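PDB 6VJR: vinylacetyl-CoA Delta-isomerase from Nitrosopumilus maritimus SCM1, which acts as an oxygen-tolerant 4-hydroxybutyryl-CoA dehydratase that binds FAD and a [4Fe-4S] cluster, and probably also isomerises vinylacetyl-CoA. Local coordinates for the interface of chains A and B. Sequence-based numbering; all coordinates share one arbitrary frame. Chains: chain A/B, Vinylacetyl-CoA Delta-isomerase.

The interface of chains A and B. Residues chain A 92, 94-95, 302, 427; chain B 470-471, 474.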
ATOM      1  N   GLN A  92     -25.959  -2.919  -6.339  1.00 11.98           N
ATOM      2  CA  GLN A  92     -25.955  -2.756  -7.788  1.00 12.45           C
ATOM      3  C   GLN A  92     -27.155  -1.938  -8.276  1.00 13.04           C
ATOM      4  O   GLN A  92     -27.027  -1.163  -9.206  1.00 13.81           O
ATOM      5  CB  GLN A  92     -25.952  -4.099  -8.492  1.00 13.15           C
ATOM      6  CG  GLN A  92     -24.672  -4.896  -8.343  1.00 14.12           C
ATOM      7  CD  GLN A  92     -24.670  -6.158  -9.169  1.00 15.32           C
ATOM      8  OE1 GLN A  92     -25.679  -6.555  -9.771  1.00 16.98           O
ATOM      9  NE2 GLN A  92     -23.499  -6.740  -9.261  1.00 17.07           N
ATOM     10  N   THR A  94     -29.156   0.226  -6.635  1.00 13.04           N
ATOM     11  CA  THR A  94     -29.422   1.521  -6.051  1.00 12.84           C
ATOM     12  C   THR A  94     -28.184   2.401  -6.013  1.00 12.39           C
ATOM     13  O   THR A  94     -28.337   3.619  -6.013  1.00 14.79           O
ATOM     14  CB  THR A  94     -30.015   1.422  -4.660  1.00 12.92           C
ATOM     15  OG1 THR A  94     -29.060   0.908  -3.750  1.00 15.03           O
ATOM     16  CG2 THR A  94     -31.326   0.651  -4.607  1.00 14.15           C
ATOM     17  N   GLY A  95     -27.014   1.789  -5.921  1.00 13.45           N
ATOM     18  CA  GLY A  95     -25.786   2.549  -5.792  1.00 15.00           C
ATOM     19  C   GLY A  95     -25.704   3.346  -4.505  1.00 16.04           C
ATOM     20  O   GLY A  95     -24.926   4.302  -4.399  1.00 17.67           O
ATOM     21  N   VAL A 302     -20.976  -0.638  -9.515  1.00 12.12           N
ATOM     22  CA  VAL A 302     -21.478   0.577 -10.167  1.00 11.64           C
ATOM     23  C   VAL A 302     -20.321   1.527 -10.498  1.00 10.75           C
ATOM     24  O   VAL A 302     -20.253   2.034 -11.609  1.00 11.82           O
ATOM     25  CB  VAL A 302     -22.553   1.261  -9.298  1.00 12.68           C
ATOM     26  CG1 VAL A 302     -22.938   2.620  -9.861  1.00 13.27           C
ATOM     27  CG2 VAL A 302     -23.778   0.389  -9.104  1.00 13.83           C
ATOM     28  N   LEU A 427     -22.153  11.022 -11.862  1.00 11.68           N
ATOM     29  CA  LEU A 427     -22.261   9.808 -11.076  1.00 12.91           C
ATOM     30  C   LEU A 427     -20.968   9.543 -10.293  1.00 12.28           C
ATOM     31  O   LEU A 427     -21.003   9.240  -9.076  1.00 12.49           O
ATOM     32  CB  LEU A 427     -22.752   8.617 -11.879  1.00 13.17           C
ATOM     33  CG  LEU A 427     -22.938   7.334 -11.076  1.00 13.65           C
ATOM     34  CD1 LEU A 427     -23.991   7.466  -9.992  1.00 14.74           C
ATOM     35  CD2 LEU A 427     -23.262   6.195 -12.013  1.00 14.25           C
TER
ATOM     36  N   LEU B 470     -25.145  -1.037 -15.227  1.00 12.47           N
ATOM     37  CA  LEU B 470     -25.549  -0.633 -13.879  1.00 12.61           C
ATOM     38  C   LEU B 470     -25.384   0.866 -13.692  1.00 12.81           C
ATOM     39  O   LEU B 470     -26.263   1.521 -13.123  1.00 13.87           O
ATOM     40  CB  LEU B 470     -24.774  -1.325 -12.782  1.00 14.18           C
ATOM     41  CG  LEU B 470     -24.855  -2.851 -12.715  1.00 13.30           C
ATOM     42  CD1 LEU B 470     -23.863  -3.358 -11.668  1.00 15.13           C
ATOM     43  CD2 LEU B 470     -26.260  -3.288 -12.439  1.00 15.38           C
ATOM     44  N   ALA B 471     -24.202   1.360 -14.092  1.00 12.31           N
ATOM     45  CA  ALA B 471     -23.889   2.755 -13.897  1.00 12.68           C
ATOM     46  C   ALA B 471     -24.767   3.644 -14.789  1.00 12.26           C
ATOM     47  O   ALA B 471     -25.306   4.662 -14.334  1.00 12.97           O
ATOM     48  CB  ALA B 471     -22.423   2.997 -14.147  1.00 13.68           C
ATOM     49  N   LEU B 474     -28.188   4.178 -13.258  1.00 13.21           N
ATOM     50  CA  LEU B 474     -28.214   5.099 -12.139  1.00 13.44           C
ATOM     51  C   LEU B 474     -27.979   6.542 -12.576  1.00 13.88           C
ATOM     52  O   LEU B 474     -28.508   7.434 -11.947  1.00 14.17           O
ATOM     53  CB  LEU B 474     -27.272   4.657 -11.050  1.00 13.53           C
ATOM     54  CG  LEU B 474     -27.737   3.379 -10.385  1.00 13.88           C
ATOM     55  CD1 LEU B 474     -26.666   2.776  -9.491  1.00 16.41           C
ATOM     56  CD2 LEU B 474     -29.059   3.525  -9.637  1.00 14.84           C
TER
HETATM   57  O   HOH W   1     -28.081  -0.035 -11.603  1.00 15.71           O
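B:Leu474 pushes its forked end between A:Val302 and the backbone at A:Thr94 and A:Gly95, where helix 77-94 gives way to loop, an apolar grip in this helix-packing patch. Helix 464-475 of chain B lies against chain A, offering B:Leu470, B:Ala471 and B:Leu474 from one face, as residues one, three and four apart in a helix do. Methyl CD1 of B:Leu474 touches CG1 of A:Val302 at 3.7 Å and lies almost as near CG2, so it rests over the fork of the valine, whose side chain it crosses at about a right angle. The same methyl meets CA of A:Gly95 at 3.8 Å; having no side chain, the glycine lets the leucine come right up to its backbone. The other branch, CD2, packs on the carbonyl of A:Thr94.

One turn earlier, B:Leu470 applies CD1 to the aliphatic stem of A:Gln92, 3.8 Å from CG. The glutamine has CG anti to its carbonyl carbon (chi1 -69°) and runs on extended (chi2 -174°), which takes it at a slant across CD1; this methyl touches CB, CG and the amide carbon CD, while CD2 lies near CB. With an alanine in its place CG and the amide are gone, and CD1 of B:Leu470 would probably be left facing a gap, with CB still to pack on.

Small size matters at B:Ala471. Its methyl CB sits 3.5 Å from the backbone O of A:Val302 and 3.9 Å from CD2 of A:Leu427; this is likely to let the helices approach closely, where a bulkier side chain would probably be hard to fit.

A water bridges the two chains, 2.9 Å from the backbone O of A:Gln92 and 2.8 Å from the backbone O of B:Leu470, linking two carbonyls that could not donate to each other.

Repeated by two-fold symmetry with the chains exchanged, this mainly apolar patch packs a helix near the C-terminus of one chain against the other and is likely to contribute to subunit pairing in the deposited tetramer, if that is the biological form.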